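Local coordinates for protein MHP1 (Microbacterium liquefaciens, PDB 2JLN) that mediates sodium-dependent binding and uptake of 5-aryl-substituted hydantoins across the membrane, preferring indolylmethyl and benzyl hydantoin and the L over the D isomer, at residues 27-37 with 251-260; 364-372 with 429-437. All blocks are in the same frame, centred on the assembly; numbering follows the deposited sequence.

Both contacts are largely buried packing between transmembrane helices, and neither has a hydrogen bond across it. They share no helix, and their centres lie about 26 Å apart. Contact 1 sets helix 29-40 against helix 242-278 close to bound ions: mercury beside Met260, and the sodium site near Phe37. Its chemistry is mainly side chains against aromatic rings, with CA-H...O contacts at Gly259 and polar ends tied to neighbouring segments. Contact 2 sets the break between helices 356-368 and 371-384 against helix 429-448, with the mercury about 13 Å from the Phe430 side chain; there glycine, proline and backbone carbonyls do most of the work, through CA-H...O contacts. Each has one surface residue, Arg251 and Leu365.

Contact 1. Residues 27-37 with 251-260; sequences VGPFSLAAIWF and RYATAQWLGM
Val27 and Gly28 bring their backbone beside the phenol end of Tyr252, whose OH is hydrogen-bonded to Lys235 O rather than to this segment. Pro29, in the first turn of helix 29-40, brings CG obliquely to the Tyr252 ring in an off-centre CH-pi contact, 4.2 Å from the centroid. With CG anti to the backbone N (chi1 -173°), Leu32 sends CD2 between Tyr252 and Gln256, 3.6 Å from Tyr252 CD2. The carbonyl of Ala33 meets the partner helix: Gly259 CA lies 3.6 Å from Ala33 O in a CA-H...O contact, and the axes of 29-37 and 251-260 approach to 7.2 Å at -37°. Trp36 is gripped from two directions. Gln256 CG sits over its five-membered ring, 3.9 Å from the centroid, while the amide stands steeply to the indole, planes 74° apart, and gives OE1 to Gln80. Met260 lies alongside and brings SD obliquely to the six-membered ring, a Met-aromatic contact 4.3 Å from the centroid. The ring of Trp220 meets the same indole, the two planes nearly parallel, and mercury is held by Trp220 and Cys69. An alanine in place of Trp36 would probably leave Gln256 CG and Met260 SD without their aromatic partner and open a gap beside Trp220. Phe37 ends the segment with its CA against Gly259 O, its side chain close to that of Ile41, a residue of the sodium site. Without hydrogen bonds across it, this contact rests on apolar, CH-pi and sulfur-aromatic packing between transmembrane helices 1 and 7, while Lys235 and Gln80 satisfy Tyr252 and Gln256.

Contact 2. Residues 364-372 with 429-437; sequences NLLASALGP and MFVTGLIAA
The Phe430 ring meets Ser368 O at its edge, near the ring plane, while Gly371 CA and Leu370 lie oblique to it, with Phe430 CD1 3.5 Å from Gly371 CA. The ring sits where transmembrane helix 10 of this LeuT-fold transporter is interrupted, packed against transmembrane helix 12: helix 356-368 stops, Ala369 and Leu370 leave the helix, and helix 371-384 begins. Leu75 of helix 58-79 also touches the Phe430 side chain. CG is anti to the backbone N (chi1 172°), which lays the ring beside this junction. Several CA-H...O contacts run along the two backbones here. Phe430 CA points at Ser368 O, 3.4 Å away, and Gly371 CA at Phe430 O, at the same 3.4 Å. Leu434 CA then faces Gly371 O, and Pro372 CA approaches Gly433 O at 3.5 Å. Gly371 and Gly433 let the chains meet, since a CB on either would collide with the other segment. Farther along, Pro372 CB packs on Ala437 CB at 3.6 Å, while Tyr415 and Ala418 of helix 409-423 flank this end. At the other end the bent Met429 chain crosses Leu365 at about a right angle, SD 4.1 Å from Leu365 CD2, and its CE methyl lies against the Ser368 hydroxyl. That hydroxyl turns back within its own helix: Ser368 OG donates to Asn364 O at 3.0 Å, in the carbonyl plane, and Asn364 O also accepts from Ser368 N.

Contact 1. Residues 27-37 with 251-260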
loop_
_atom_site.group_PDB
_atom_site.type_symbol
_atom_site.label_atom_id
_atom_site.label_comp_id
_atom_site.label_asym_id
_atom_site.label_seq_id
_atom_site.Cartn_x
_atom_site.Cartn_y
_atom_site.Cartn_z
ATOM N N VAL A 27 10.443 14.185 -3.293
ATOM C CA VAL A 27 9.726 13.943 -2.044
ATOM C C VAL A 27 10.702 13.790 -0.885
ATOM O O VAL A 27 11.458 12.822 -0.821
ATOM C CB VAL A 27 8.862 12.689 -2.154
ATOM C CG1 VAL A 27 8.609 12.103 -0.792
ATOM C CG2 VAL A 27 7.566 13.015 -2.854
ATOM N N GLY A 28 10.705 14.761 0.019
ATOM C CA GLY A 28 11.558 14.699 1.199
ATOM C C GLY A 28 10.804 14.104 2.365
ATOM O O GLY A 28 9.712 13.559 2.183
ATOM N N PRO A 29 11.379 14.176 3.565
ATOM C CA PRO A 29 10.707 13.568 4.749
ATOM C C PRO A 29 9.377 14.176 5.283
ATOM O O PRO A 29 8.523 13.418 5.710
ATOM C CB PRO A 29 11.806 13.546 5.818
ATOM C CG PRO A 29 13.096 13.432 4.977
ATOM C CD PRO A 29 12.840 14.266 3.727
ATOM N N PHE A 30 9.188 15.487 5.253
ATOM C CA PHE A 30 7.929 16.053 5.741
ATOM C C PHE A 30 6.782 15.707 4.803
ATOM O O PHE A 30 5.641 15.541 5.225
ATOM C CB PHE A 30 8.015 17.582 5.930
ATOM C CG PHE A 30 6.674 18.286 5.821
ATOM C CD1 PHE A 30 5.902 18.539 6.968
ATOM C CD2 PHE A 30 6.175 18.691 4.565
ATOM C CE1 PHE A 30 4.653 19.188 6.867
ATOM C CE2 PHE A 30 4.921 19.342 4.449
ATOM C CZ PHE A 30 4.160 19.586 5.596
ATOM N N SER A 31 7.092 15.617 3.522
ATOM C CA SER A 31 6.065 15.477 2.510
ATOM C C SER A 31 5.564 14.048 2.532
ATOM O O SER A 31 4.377 13.789 2.333
ATOM C CB SER A 31 6.636 15.839 1.130
ATOM O OG SER A 31 5.646 16.386 0.266
ATOM N N LEU A 32 6.486 13.124 2.791
ATOM C CA LEU A 32 6.166 11.699 2.854
ATOM C C LEU A 32 5.246 11.411 4.043
ATOM O O LEU A 32 4.320 10.629 3.921
ATOM C CB LEU A 32 7.439 10.855 2.920
ATOM C CG LEU A 32 7.217 9.351 2.820
ATOM C CD1 LEU A 32 6.567 8.962 1.491
ATOM C CD2 LEU A 32 8.522 8.587 3.048
ATOM N N ALA A 33 5.483 12.046 5.187
ATOM C CA ALA A 33 4.525 11.964 6.286
ATOM C C ALA A 33 3.145 12.499 5.874
ATOM O O ALA A 33 2.119 11.973 6.279
ATOM C CB ALA A 33 5.033 12.692 7.496
ATOM N N ALA A 34 3.122 13.539 5.049
ATOM C CA ALA A 34 1.870 14.205 4.699
ATOM C C ALA A 34 1.104 13.384 3.682
ATOM O O ALA A 34 -0.084 13.564 3.492
ATOM C CB ALA A 34 2.150 15.586 4.154
ATOM N N ILE A 35 1.807 12.499 2.999
ATOM C CA ILE A 35 1.167 11.594 2.062
ATOM C C ILE A 35 0.597 10.408 2.857
ATOM O O ILE A 35 -0.527 9.967 2.592
ATOM C CB ILE A 35 2.173 11.092 0.982
ATOM C CG1 ILE A 35 2.777 12.268 0.216
ATOM C CG2 ILE A 35 1.537 10.046 0.040
ATOM C CD1 ILE A 35 4.028 11.900 -0.562
ATOM N N TRP A 36 1.358 9.909 3.835
ATOM C CA TRP A 36 0.892 8.816 4.682
ATOM C C TRP A 36 -0.267 9.201 5.598
ATOM O O TRP A 36 -1.105 8.366 5.921
ATOM C CB TRP A 36 2.040 8.234 5.479
ATOM C CG TRP A 36 2.753 7.208 4.702
ATOM C CD1 TRP A 36 3.588 7.409 3.640
ATOM C CD2 TRP A 36 2.678 5.807 4.887
ATOM N NE1 TRP A 36 4.049 6.210 3.155
ATOM C CE2 TRP A 36 3.501 5.208 3.906
ATOM C CE3 TRP A 36 1.982 4.989 5.779
ATOM C CZ2 TRP A 36 3.656 3.834 3.799
ATOM C CZ3 TRP A 36 2.129 3.618 5.671
ATOM C CH2 TRP A 36 2.961 3.051 4.683
ATOM N N PHE A 37 -0.327 10.467 5.997
ATOM C CA PHE A 37 -1.457 10.925 6.785
ATOM C C PHE A 37 -2.717 10.863 5.939
ATOM O O PHE A 37 -3.726 10.338 6.379
ATOM C CB PHE A 37 -1.255 12.324 7.376
ATOM C CG PHE A 37 -2.429 12.817 8.182
ATOM C CD1 PHE A 37 -3.578 13.294 7.552
ATOM C CD2 PHE A 37 -2.392 12.807 9.576
ATOM C CE1 PHE A 37 -4.677 13.736 8.300
ATOM C CE2 PHE A 37 -3.487 13.262 10.339
ATOM C CZ PHE A 37 -4.625 13.722 9.698
ATOM N N ARG A 251 15.240 7.937 9.004
ATOM C CA ARG A 251 14.548 9.222 8.957
ATOM C C ARG A 251 13.274 9.145 8.125
ATOM O O ARG A 251 12.286 9.766 8.470
ATOM C CB ARG A 251 15.476 10.282 8.375
ATOM C CG ARG A 251 15.034 11.720 8.599
ATOM C CD ARG A 251 16.273 12.646 8.676
ATOM N NE ARG A 251 17.380 12.145 7.847
ATOM C CZ ARG A 251 18.610 12.657 7.840
ATOM N NH1 ARG A 251 18.893 13.695 8.631
ATOM N NH2 ARG A 251 19.553 12.131 7.049
ATOM N N TYR A 252 13.300 8.389 7.030
ATOM C CA TYR A 252 12.095 8.118 6.236
ATOM C C TYR A 252 11.033 7.224 6.952
ATOM O O TYR A 252 9.836 7.558 6.998
ATOM C CB TYR A 252 12.486 7.544 4.857
ATOM C CG TYR A 252 12.870 8.630 3.878
ATOM C CD1 TYR A 252 14.183 8.753 3.399
ATOM C CD2 TYR A 252 11.925 9.567 3.473
ATOM C CE1 TYR A 252 14.522 9.760 2.539
ATOM C CE2 TYR A 252 12.255 10.578 2.626
ATOM C CZ TYR A 252 13.546 10.678 2.156
ATOM O OH TYR A 252 13.826 11.713 1.284
ATOM N N ALA A 253 11.471 6.088 7.497
ATOM C CA ALA A 253 10.593 5.254 8.308
ATOM C C ALA A 253 9.975 6.065 9.445
ATOM O O ALA A 253 8.808 5.880 9.761
ATOM C CB ALA A 253 11.330 4.045 8.853
ATOM N N THR A 254 10.739 6.958 10.066
ATOM C CA THR A 254 10.176 7.786 11.135
ATOM C C THR A 254 9.108 8.747 10.599
ATOM O O THR A 254 8.097 8.997 11.269
ATOM C CB THR A 254 11.247 8.581 11.941
ATOM O OG1 THR A 254 12.076 7.671 12.669
ATOM C CG2 THR A 254 10.573 9.520 12.929
ATOM N N ALA A 255 9.318 9.274 9.398
ATOM C CA ALA A 255 8.361 10.224 8.836
ATOM C C ALA A 255 7.029 9.547 8.491
ATOM O O ALA A 255 5.963 10.188 8.549
ATOM C CB ALA A 255 8.936 10.945 7.619
ATOM N N GLN A 256 7.083 8.261 8.140
ATOM C CA GLN A 256 5.867 7.551 7.793
ATOM C C GLN A 256 5.099 7.219 9.059
ATOM O O GLN A 256 3.871 7.180 9.071
ATOM C CB GLN A 256 6.196 6.310 6.996
ATOM C CG GLN A 256 6.810 6.667 5.674
ATOM C CD GLN A 256 7.466 5.507 4.959
ATOM O OE1 GLN A 256 8.412 4.897 5.466
ATOM N NE2 GLN A 256 6.998 5.226 3.746
ATOM N N TRP A 257 5.835 7.021 10.143
ATOM C CA TRP A 257 5.227 6.712 11.422
ATOM C C TRP A 257 4.446 7.909 11.976
ATOM O O TRP A 257 3.330 7.746 12.449
ATOM C CB TRP A 257 6.284 6.213 12.420
ATOM C CG TRP A 257 5.704 5.639 13.702
ATOM C CD1 TRP A 257 5.377 4.330 13.950
ATOM C CD2 TRP A 257 5.393 6.361 14.900
ATOM N NE1 TRP A 257 4.880 4.197 15.228
ATOM C CE2 TRP A 257 4.881 5.428 15.831
ATOM C CE3 TRP A 257 5.506 7.703 15.278
ATOM C CZ2 TRP A 257 4.477 5.798 17.115
ATOM C CZ3 TRP A 257 5.112 8.069 16.551
ATOM C CH2 TRP A 257 4.601 7.116 17.459
ATOM N N LEU A 258 5.017 9.106 11.928
ATOM C CA LEU A 258 4.339 10.265 12.511
ATOM C C LEU A 258 3.204 10.674 11.614
ATOM O O LEU A 258 2.381 11.487 11.989
ATOM C CB LEU A 258 5.295 11.443 12.696
ATOM C CG LEU A 258 6.355 11.286 13.792
ATOM C CD1 LEU A 258 7.719 11.774 13.308
ATOM C CD2 LEU A 258 5.941 11.995 15.059
ATOM N N GLY A 259 3.169 10.111 10.412
ATOM C CA GLY A 259 2.092 10.396 9.477
ATOM C C GLY A 259 0.886 9.473 9.629
ATOM O O GLY A 259 -0.259 9.943 9.596
ATOM N N MET A 260 1.146 8.169 9.814
ATOM C CA MET A 260 0.104 7.136 9.817
ATOM C C MET A 260 -0.518 6.805 11.193
ATOM O O MET A 260 -1.665 6.385 11.276
ATOM C CB MET A 260 0.607 5.874 9.109
ATOM C CG MET A 260 1.826 5.203 9.742
ATOM S SD MET A 260 2.227 3.567 9.009
ATOM C CE MET A 260 0.731 2.681 9.443
#

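Contact 2. Residues 364-372 with 429-437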
loop_
_atom_site.group_PDB
_atom_site.type_symbol
_atom_site.label_atom_id
_atom_site.label_comp_id
_atom_site.label_asym_id
_atom_site.label_seq_id
_atom_site.Cartn_x
_atom_site.Cartn_y
_atom_site.Cartn_z
ATOM N N ASN A 364 -8.349 -12.239 1.855
ATOM C CA ASN A 364 -7.518 -12.209 3.044
ATOM C C ASN A 364 -6.425 -13.256 2.944
ATOM O O ASN A 364 -5.355 -13.095 3.513
ATOM C CB ASN A 364 -8.361 -12.456 4.293
ATOM C CG ASN A 364 -8.187 -11.361 5.337
ATOM O OD1 ASN A 364 -8.590 -10.205 5.120
ATOM N ND2 ASN A 364 -7.585 -11.714 6.478
ATOM N N LEU A 365 -6.708 -14.335 2.219
ATOM C CA LEU A 365 -5.715 -15.363 1.913
ATOM C C LEU A 365 -4.679 -14.881 0.917
ATOM O O LEU A 365 -3.476 -15.015 1.160
ATOM C CB LEU A 365 -6.369 -16.593 1.300
ATOM C CG LEU A 365 -6.874 -17.704 2.210
ATOM C CD1 LEU A 365 -6.579 -19.027 1.506
ATOM C CD2 LEU A 365 -6.230 -17.641 3.597
ATOM N N LEU A 366 -5.148 -14.361 -0.218
ATOM C CA LEU A 366 -4.242 -13.875 -1.248
ATOM C C LEU A 366 -3.302 -12.816 -0.692
ATOM O O LEU A 366 -2.113 -12.834 -0.995
ATOM C CB LEU A 366 -4.987 -13.367 -2.485
ATOM C CG LEU A 366 -5.858 -14.440 -3.148
ATOM C CD1 LEU A 366 -6.781 -13.839 -4.197
ATOM C CD2 LEU A 366 -5.017 -15.540 -3.746
ATOM N N ALA A 367 -3.811 -11.912 0.138
ATOM C CA ALA A 367 -2.942 -10.898 0.722
ATOM C C ALA A 367 -1.894 -11.531 1.607
ATOM O O ALA A 367 -0.712 -11.309 1.417
ATOM C CB ALA A 367 -3.723 -9.873 1.493
ATOM N N SER A 368 -2.299 -12.328 2.576
ATOM C CA SER A 368 -1.287 -12.857 3.472
ATOM C C SER A 368 -0.325 -13.856 2.799
ATOM O O SER A 368 0.687 -14.230 3.397
ATOM C CB SER A 368 -1.899 -13.400 4.770
ATOM O OG SER A 368 -2.867 -14.385 4.508
ATOM N N ALA A 369 -0.624 -14.265 1.561
ATOM C CA ALA A 369 0.309 -15.087 0.750
ATOM C C ALA A 369 1.361 -14.244 -0.003
ATOM O O ALA A 369 1.854 -14.633 -1.058
ATOM C CB ALA A 369 -0.452 -15.984 -0.231
ATOM N N LEU A 370 1.672 -13.071 0.535
ATOM C CA LEU A 370 2.737 -12.237 0.018
ATOM C C LEU A 370 3.848 -12.189 1.071
ATOM O O LEU A 370 4.857 -11.508 0.923
ATOM C CB LEU A 370 2.208 -10.836 -0.271
ATOM C CG LEU A 370 1.069 -10.796 -1.280
ATOM C CD1 LEU A 370 0.676 -9.359 -1.597
ATOM C CD2 LEU A 370 1.453 -11.555 -2.536
ATOM N N GLY A 371 3.647 -12.925 2.150
ATOM C CA GLY A 371 4.629 -12.968 3.209
ATOM C C GLY A 371 5.966 -13.472 2.705
ATOM O O GLY A 371 6.991 -12.861 2.996
ATOM N N PRO A 372 5.971 -14.608 1.976
ATOM C CA PRO A 372 7.228 -15.037 1.366
ATOM C C PRO A 372 7.745 -14.050 0.311
ATOM O O PRO A 372 8.953 -13.896 0.191
ATOM C CB PRO A 372 6.873 -16.403 0.744
ATOM C CG PRO A 372 5.404 -16.414 0.700
ATOM C CD PRO A 372 4.990 -15.701 1.927
ATOM N N MET A 429 -0.488 -16.074 9.516
ATOM C CA MET A 429 -0.028 -16.531 8.192
ATOM C C MET A 429 1.045 -15.672 7.483
ATOM O O MET A 429 2.130 -16.171 7.152
ATOM C CB MET A 429 -1.223 -16.701 7.258
ATOM C CG MET A 429 -1.032 -17.782 6.227
ATOM S SD MET A 429 -2.397 -17.983 5.048
ATOM C CE MET A 429 -1.713 -17.168 3.602
ATOM N N PHE A 430 0.735 -14.398 7.236
ATOM C CA PHE A 430 1.674 -13.453 6.603
ATOM C C PHE A 430 3.065 -13.405 7.246
ATOM O O PHE A 430 4.071 -13.536 6.562
ATOM C CB PHE A 430 1.073 -12.050 6.609
ATOM C CG PHE A 430 2.022 -10.974 6.156
ATOM C CD1 PHE A 430 2.347 -10.833 4.810
ATOM C CD2 PHE A 430 2.564 -10.075 7.069
ATOM C CE1 PHE A 430 3.208 -9.829 4.380
ATOM C CE2 PHE A 430 3.431 -9.057 6.635
ATOM C CZ PHE A 430 3.755 -8.943 5.294
ATOM N N VAL A 431 3.108 -13.212 8.561
ATOM C CA VAL A 431 4.359 -13.111 9.297
ATOM C C VAL A 431 5.160 -14.419 9.443
ATOM O O VAL A 431 6.381 -14.385 9.566
ATOM C CB VAL A 431 4.130 -12.483 10.682
ATOM C CG1 VAL A 431 5.127 -13.034 11.686
ATOM C CG2 VAL A 431 4.185 -10.937 10.599
ATOM N N THR A 432 4.506 -15.574 9.425
ATOM C CA THR A 432 5.272 -16.820 9.375
ATOM C C THR A 432 5.882 -17.104 7.984
ATOM O O THR A 432 7.018 -17.555 7.866
ATOM C CB THR A 432 4.440 -18.026 9.866
ATOM O OG1 THR A 432 4.716 -18.256 11.248
ATOM C CG2 THR A 432 4.798 -19.300 9.101
ATOM N N GLY A 433 5.129 -16.837 6.928
ATOM C CA GLY A 433 5.632 -17.066 5.585
ATOM C C GLY A 433 6.796 -16.171 5.204
ATOM O O GLY A 433 7.661 -16.573 4.432
ATOM N N LEU A 434 6.796 -14.949 5.732
ATOM C CA LEU A 434 7.885 -14.001 5.524
ATOM C C LEU A 434 9.138 -14.532 6.228
ATOM O O LEU A 434 10.173 -14.731 5.586
ATOM C CB LEU A 434 7.484 -12.602 6.032
ATOM C CG LEU A 434 8.335 -11.326 5.947
ATOM C CD1 LEU A 434 7.467 -10.091 6.136
ATOM C CD2 LEU A 434 9.444 -11.326 6.982
ATOM N N ILE A 435 9.033 -14.787 7.533
ATOM C CA ILE A 435 10.135 -15.340 8.318
ATOM C C ILE A 435 10.681 -16.666 7.748
ATOM O O ILE A 435 11.883 -16.932 7.794
ATOM C CB ILE A 435 9.706 -15.584 9.776
ATOM C CG1 ILE A 435 9.469 -14.265 10.500
ATOM C CG2 ILE A 435 10.757 -16.396 10.494
ATOM C CD1 ILE A 435 10.731 -13.554 10.923
ATOM N N ALA A 436 9.791 -17.508 7.232
ATOM C CA ALA A 436 10.203 -18.769 6.623
ATOM C C ALA A 436 10.960 -18.546 5.285
ATOM O O ALA A 436 12.053 -19.097 5.062
ATOM C CB ALA A 436 8.994 -19.650 6.419
ATOM N N ALA A 437 10.363 -17.744 4.404
ATOM C CA ALA A 437 10.961 -17.442 3.113
ATOM C C ALA A 437 12.302 -16.775 3.310
ATOM O O ALA A 437 13.292 -17.154 2.691
ATOM C CB ALA A 437 10.060 -16.562 2.307
#